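Putative PII-like nitrogen regulatory protein (Shewanella baltica, PDB 3CE8) is of unknown function but forms a trimer of the DUF3240 family and may act as a PII-like regulator of nitrogen metabolism. Local coordinates at residues D40-L45 against C79-M84; A92-L97 against Y108-I113. One frame throughout, in Å; residues are numbered along the deposited sequence.

Contact 1 of 2, residues D40-L45 against C79-M84. With EDO (1,2-ethanediol), chain D; EDO (1,2-ethanediol), chain E.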
loop_
_atom_site.group_PDB
_atom_site.type_symbol
_atom_site.label_atom_id
_atom_site.label_comp_id
_atom_site.label_asym_id
_atom_site.label_seq_id
_atom_site.Cartn_x
_atom_site.Cartn_y
_atom_site.Cartn_z
ATOM N N ASP A 40 15.166 -14.701 -0.480
ATOM C CA ASP A 40 16.407 -15.200 -1.051
ATOM C C ASP A 40 16.523 -14.870 -2.510
ATOM O O ASP A 40 17.598 -14.577 -3.022
ATOM C CB ASP A 40 16.514 -16.717 -0.892
ATOM C CG ASP A 40 16.844 -17.141 0.544
ATOM O OD1 ASP A 40 17.204 -16.275 1.369
ATOM O OD2 ASP A 40 16.756 -18.347 0.845
ATOM N N THR A 41 15.387 -14.891 -3.177
ATOM C CA THR A 41 15.353 -14.651 -4.616
ATOM C C THR A 41 15.611 -13.195 -4.889
ATOM O O THR A 41 16.396 -12.835 -5.764
ATOM C CB THR A 41 13.996 -14.997 -5.206
ATOM O OG1 THR A 41 13.848 -16.417 -5.224
ATOM C CG2 THR A 41 13.864 -14.456 -6.623
ATOM N N LEU A 42 14.975 -12.369 -4.067
ATOM C CA LEU A 42 14.971 -10.930 -4.267
ATOM C C LEU A 42 16.331 -10.358 -4.020
ATOM O O LEU A 42 16.797 -9.499 -4.771
ATOM C CB LEU A 42 13.946 -10.244 -3.349
ATOM C CG LEU A 42 12.487 -10.603 -3.616
ATOM C CD1 LEU A 42 11.572 -10.132 -2.520
ATOM C CD2 LEU A 42 12.074 -10.030 -4.986
ATOM N N ILE A 43 16.981 -10.856 -2.971
ATOM C CA ILE A 43 18.290 -10.297 -2.551
ATOM C C ILE A 43 19.325 -10.564 -3.618
ATOM O O ILE A 43 20.375 -9.915 -3.657
ATOM C CB ILE A 43 18.850 -10.814 -1.161
ATOM C CG1 ILE A 43 19.043 -12.325 -1.186
ATOM C CG2 ILE A 43 17.975 -10.387 0.020
ATOM C CD1 ILE A 43 19.787 -12.843 0.003
ATOM N N GLU A 44 18.988 -11.470 -4.522
ATOM C CA GLU A 44 19.958 -11.924 -5.516
ATOM C C GLU A 44 19.795 -11.193 -6.851
ATOM O O GLU A 44 20.634 -11.243 -7.744
ATOM C CB GLU A 44 19.809 -13.432 -5.672
ATOM C CG GLU A 44 21.102 -14.089 -5.892
ATOM C CD GLU A 44 22.071 -13.800 -4.728
ATOM O OE1 GLU A 44 21.742 -14.161 -3.567
ATOM O OE2 GLU A 44 23.163 -13.218 -4.971
ATOM N N LEU A 45 18.684 -10.496 -6.953
ATOM C CA LEU A 45 18.334 -9.730 -8.150
ATOM C C LEU A 45 18.999 -8.339 -8.085
ATOM O O LEU A 45 18.649 -7.487 -7.244
ATOM C CB LEU A 45 16.810 -9.651 -8.317
ATOM C CG LEU A 45 16.098 -10.981 -8.639
ATOM C CD1 LEU A 45 14.562 -10.876 -8.591
ATOM C CD2 LEU A 45 16.560 -11.537 -10.000
ATOM N N CYS A 79 2.217 -12.819 4.123
ATOM C CA CYS A 79 3.325 -11.922 4.084
ATOM C C CYS A 79 3.178 -11.086 2.828
ATOM O O CYS A 79 3.041 -11.603 1.736
ATOM C CB CYS A 79 4.624 -12.729 4.093
ATOM S SG CYS A 79 6.125 -11.714 4.111
ATOM N N LYS A 80 3.177 -9.778 3.012
ATOM C CA LYS A 80 3.035 -8.844 1.916
ATOM C C LYS A 80 4.341 -8.125 1.651
ATOM O O LYS A 80 4.870 -7.334 2.465
ATOM C CB LYS A 80 1.911 -7.844 2.200
ATOM C CG LYS A 80 1.638 -6.774 1.132
ATOM C CD LYS A 80 0.735 -5.683 1.742
ATOM C CE LYS A 80 0.403 -4.513 0.853
ATOM N NZ LYS A 80 -0.324 -3.435 1.612
ATOM N N PHE A 81 4.815 -8.438 0.456
ATOM C CA PHE A 81 6.037 -7.898 -0.106
ATOM C C PHE A 81 5.702 -6.774 -1.049
ATOM O O PHE A 81 4.736 -6.839 -1.803
ATOM C CB PHE A 81 6.783 -8.954 -0.945
ATOM C CG PHE A 81 7.484 -10.045 -0.132
ATOM C CD1 PHE A 81 6.818 -11.204 0.230
ATOM C CD2 PHE A 81 8.824 -9.921 0.217
ATOM C CE1 PHE A 81 7.468 -12.184 0.943
ATOM C CE2 PHE A 81 9.465 -10.897 0.944
ATOM C CZ PHE A 81 8.799 -12.027 1.301
ATOM N N GLU A 82 6.519 -5.742 -0.986
ATOM C CA GLU A 82 6.446 -4.629 -1.928
ATOM C C GLU A 82 7.835 -4.411 -2.488
ATOM O O GLU A 82 8.805 -4.198 -1.743
ATOM C CB GLU A 82 5.886 -3.368 -1.276
ATOM C CG GLU A 82 4.431 -3.527 -0.896
ATOM C CD GLU A 82 3.741 -2.237 -0.499
ATOM O OE1 GLU A 82 4.365 -1.159 -0.414
ATOM O OE2 GLU A 82 2.529 -2.308 -0.298
ATOM N N ILE A 83 7.893 -4.510 -3.813
ATOM C CA ILE A 83 9.131 -4.478 -4.578
ATOM C C ILE A 83 9.139 -3.506 -5.755
ATOM O O ILE A 83 8.563 -3.723 -6.816
ATOM C CB ILE A 83 9.438 -5.894 -5.116
ATOM C CG1 ILE A 83 9.322 -6.907 -3.972
ATOM C CG2 ILE A 83 10.820 -5.973 -5.814
ATOM C CD1 ILE A 83 8.830 -8.208 -4.451
HETATM N N MSE A 84 9.812 -2.409 -5.502
HETATM C CA MSE A 84 10.020 -1.370 -6.493
HETATM C C MSE A 84 11.062 -1.923 -7.451
HETATM O O MSE A 84 12.086 -2.485 -7.035
HETATM C CB MSE A 84 10.521 -0.061 -5.866
HETATM C CG MSE A 84 10.612 1.075 -6.863
HETATM SE SE MSE A 84 8.853 1.729 -7.280
HETATM C CE MSE A 84 8.279 2.150 -5.478
HETATM C C1 EDO D . 17.593 -14.675 -8.569
HETATM O O1 EDO D . 17.504 -15.291 -7.279
HETATM C C2 EDO D . 18.982 -14.151 -8.953
HETATM O O2 EDO D . 19.089 -14.141 -10.374
HETATM C C1 EDO E . 9.900 -0.821 -1.873
HETATM O O1 EDO E . 9.685 -1.427 -0.594
HETATM C C2 EDO E . 11.353 -0.422 -2.060
HETATM O O2 EDO E . 11.757 -1.427 -2.970
#
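Leu42 reaches from helix 35-42 to Phe81 and Ile83 on strand 74-86, a helix-on-sheet contact of the ferredoxin-like alpha/beta fold that PII-like proteins share. With CG anti to the carbonyl carbon (chi1 -65°), the leucine directs both methyls at the sheet. Toward Ile83 the approach is tip to tip: Leu42 CD2 stands 3.8 Å from Ile83 CD1, and Leu42 CD1 is almost as near the same methyl. Toward Phe81 the side chains cross obliquely, Leu42 CD1 coming to 3.9 Å from Phe81 CD2. Phe81 and Ile83, two residues apart on the strand, both direct CB toward the helix, so one leucine meets both. Leu93 and Leu97 of helix 90-100 and Phe51 of strand 50-60 pack on Leu42 as well, placing it in the buried layer between helices and sheet. A type I turn spans Leu42 to Leu45. Two ethanediol molecules, probably from the crystallisation liquor, bind main-chain atoms: in one, O1 donates to Thr41 O; in the other, O1 donates to Glu82 O at 3.1 Å, while Met84 N gives its O2 a weak bond.

Contact 2 of 2, residues A92-L97 against Y108-I113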
loop_
_atom_site.group_PDB
_atom_site.type_symbol
_atom_site.label_atom_id
_atom_site.label_comp_id
_atom_site.label_asym_id
_atom_site.label_seq_id
_atom_site.Cartn_x
_atom_site.Cartn_y
_atom_site.Cartn_z
ATOM N N ALA A 92 11.717 -10.460 -15.806
ATOM C CA ALA A 92 12.822 -11.061 -15.045
ATOM C C ALA A 92 12.388 -11.293 -13.602
ATOM O O ALA A 92 12.641 -12.365 -13.032
ATOM C CB ALA A 92 14.076 -10.177 -15.092
ATOM N N LEU A 93 11.668 -10.312 -13.062
ATOM C CA LEU A 93 11.255 -10.333 -11.644
ATOM C C LEU A 93 10.152 -11.345 -11.398
ATOM O O LEU A 93 10.215 -12.133 -10.460
ATOM C CB LEU A 93 10.796 -8.948 -11.176
ATOM C CG LEU A 93 10.236 -8.794 -9.741
ATOM C CD1 LEU A 93 11.201 -9.240 -8.660
ATOM C CD2 LEU A 93 9.805 -7.361 -9.506
ATOM N N LEU A 94 9.186 -11.377 -12.298
ATOM C CA LEU A 94 8.028 -12.237 -12.104
ATOM C C LEU A 94 8.350 -13.704 -12.394
ATOM O O LEU A 94 7.844 -14.616 -11.715
ATOM C CB LEU A 94 6.833 -11.768 -12.937
ATOM C CG LEU A 94 6.151 -10.424 -12.605
ATOM C CD1 LEU A 94 5.039 -10.142 -13.630
ATOM C CD2 LEU A 94 5.589 -10.414 -11.225
ATOM N N THR A 95 9.181 -13.936 -13.402
ATOM C CA THR A 95 9.583 -15.307 -13.761
ATOM C C THR A 95 10.457 -15.894 -12.636
ATOM O O THR A 95 10.389 -17.075 -12.333
ATOM C CB THR A 95 10.338 -15.379 -15.107
ATOM O OG1 THR A 95 11.418 -14.451 -15.085
ATOM C CG2 THR A 95 9.444 -15.035 -16.255
ATOM N N ALA A 96 11.250 -15.035 -12.007
ATOM C CA ALA A 96 12.156 -15.450 -10.898
ATOM C C ALA A 96 11.326 -15.850 -9.694
ATOM O O ALA A 96 11.588 -16.846 -9.010
ATOM C CB ALA A 96 13.110 -14.331 -10.523
ATOM N N LEU A 97 10.306 -15.043 -9.430
ATOM C CA LEU A 97 9.399 -15.306 -8.285
ATOM C C LEU A 97 8.481 -16.491 -8.592
ATOM O O LEU A 97 8.185 -17.304 -7.731
ATOM C CB LEU A 97 8.594 -14.079 -7.932
ATOM C CG LEU A 97 9.432 -12.932 -7.353
ATOM C CD1 LEU A 97 8.587 -11.690 -7.393
ATOM C CD2 LEU A 97 9.966 -13.226 -5.942
ATOM N N TYR A 108 -0.645 -11.365 -6.891
ATOM C CA TYR A 108 0.178 -10.180 -7.067
ATOM C C TYR A 108 -0.499 -9.139 -7.907
ATOM O O TYR A 108 -1.479 -9.391 -8.599
ATOM C CB TYR A 108 1.516 -10.513 -7.725
ATOM C CG TYR A 108 1.401 -10.714 -9.222
ATOM C CD1 TYR A 108 0.956 -11.899 -9.744
ATOM C CD2 TYR A 108 1.724 -9.706 -10.105
ATOM C CE1 TYR A 108 0.831 -12.095 -11.126
ATOM C CE2 TYR A 108 1.603 -9.883 -11.483
ATOM C CZ TYR A 108 1.156 -11.076 -11.990
ATOM O OH TYR A 108 1.028 -11.269 -13.357
ATOM N N TRP A 109 0.034 -7.945 -7.763
ATOM C CA TRP A 109 -0.361 -6.815 -8.588
ATOM C C TRP A 109 0.767 -5.816 -8.715
ATOM O O TRP A 109 1.694 -5.825 -7.950
ATOM C CB TRP A 109 -1.697 -6.183 -8.186
ATOM C CG TRP A 109 -1.759 -5.670 -6.840
ATOM C CD1 TRP A 109 -1.498 -4.399 -6.425
ATOM C CD2 TRP A 109 -2.151 -6.407 -5.677
ATOM N NE1 TRP A 109 -1.679 -4.302 -5.041
ATOM C CE2 TRP A 109 -2.066 -5.521 -4.563
ATOM C CE3 TRP A 109 -2.547 -7.739 -5.461
ATOM C CZ2 TRP A 109 -2.361 -5.918 -3.269
ATOM C CZ3 TRP A 109 -2.846 -8.138 -4.155
ATOM C CH2 TRP A 109 -2.750 -7.221 -3.078
ATOM N N ILE A 110 0.717 -5.057 -9.804
ATOM C CA ILE A 110 1.764 -4.089 -10.166
ATOM C C ILE A 110 1.104 -2.759 -10.320
ATOM O O ILE A 110 0.067 -2.623 -10.971
ATOM C CB ILE A 110 2.504 -4.465 -11.502
ATOM C CG1 ILE A 110 3.106 -5.895 -11.414
ATOM C CG2 ILE A 110 3.571 -3.434 -11.794
ATOM C CD1 ILE A 110 3.892 -6.320 -12.609
HETATM N N MSE A 111 1.684 -1.777 -9.657
HETATM C CA MSE A 111 1.107 -0.435 -9.634
HETATM C C MSE A 111 2.086 0.567 -10.134
HETATM O O MSE A 111 3.286 0.410 -9.967
HETATM C CB MSE A 111 0.741 -0.050 -8.214
HETATM C CG MSE A 111 0.042 -1.184 -7.520
HETATM SE SE MSE A 111 -0.609 -0.757 -5.776
HETATM C CE MSE A 111 -1.981 0.443 -6.326
ATOM N N PRO A 112 1.567 1.615 -10.744
ATOM C CA PRO A 112 2.444 2.629 -11.222
ATOM C C PRO A 112 2.890 3.543 -10.117
ATOM O O PRO A 112 2.179 3.750 -9.108
ATOM C CB PRO A 112 1.574 3.388 -12.215
ATOM C CG PRO A 112 0.205 3.220 -11.709
ATOM C CD PRO A 112 0.154 1.914 -11.007
ATOM N N ILE A 113 4.101 4.044 -10.344
ATOM C CA ILE A 113 4.813 5.013 -9.496
ATOM C C ILE A 113 5.090 6.252 -10.311
ATOM O O ILE A 113 5.661 6.162 -11.381
ATOM C CB ILE A 113 6.183 4.502 -9.075
ATOM C CG1 ILE A 113 6.034 3.311 -8.146
ATOM C CG2 ILE A 113 6.974 5.627 -8.416
ATOM C CD1 ILE A 113 4.910 3.488 -7.190
#
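Leu94 of helix 90-100 packs against Tyr108 and Ile110 of strand 106-112, a strand at the margin of the antiparallel sheet within this chain. From the helix, Leu94 CB points toward the strand, and CG continues that way, with CG anti to the carbonyl carbon and beside the backbone N (chi1 -67°). At CG the chain forks, and the two methyls divide the work. CD2 lies over one face of the Tyr108 ring, 4.0 Å from Tyr108 CE2 and 4.1 Å from Tyr108 CD2. CD1 touches both side chains, 4.1 Å from Tyr108 CE2 and 4.1 Å from Ile110 CD1, which it meets tip to tip; it also lies 4.2 Å from Tyr108 OH. The leucine side chain as a whole crosses that of the tyrosine at about a right angle. Tyr108 offers its ring in this way with CG set between its own backbone N and carbonyl carbon (chi1 78°). Trp109, between them on the strand, directs its CB away from the helix and packs on Met84 of the third subunit. Tyr108, Trp109 and Ile110 also pair antiparallel with a strand of that subunit, extending the sheet into the neighbouring subunit. The chemistry is divided accordingly. No hydrogen bond joins the two segments, and the contact is mainly methyl packing, on ring carbons and on another methyl. The ring face of Tyr108 packs on Leu94, while its hydroxyl is hydrogen-bonded to Gln115 NE2 of the third subunit, so packing inside the chain and association of the trimer probably both help to fix the ring.

Overall arrangement
Contact 1 comes first along the chain and is complete before contact 2 begins, with strand 74-86 leading directly into helix 90-100. Their centres are 10 Å apart, and each sets one of the two helices against the same four-stranded antiparallel sheet: contact 1 on an inner strand, contact 2 on strand 106-112, the outermost strand on its side within this chain. Leucines join them in the layer between, Leu93 CD1 of contact 2 lying 3.7 Å from Leu45 CD1 and 3.9 Å from Leu42 CD2 of contact 1. Both contacts therefore belong to one continuous hydrophobic core. Both also reach the second subunit, and the third as well, so the core lies next to the trimer interfaces.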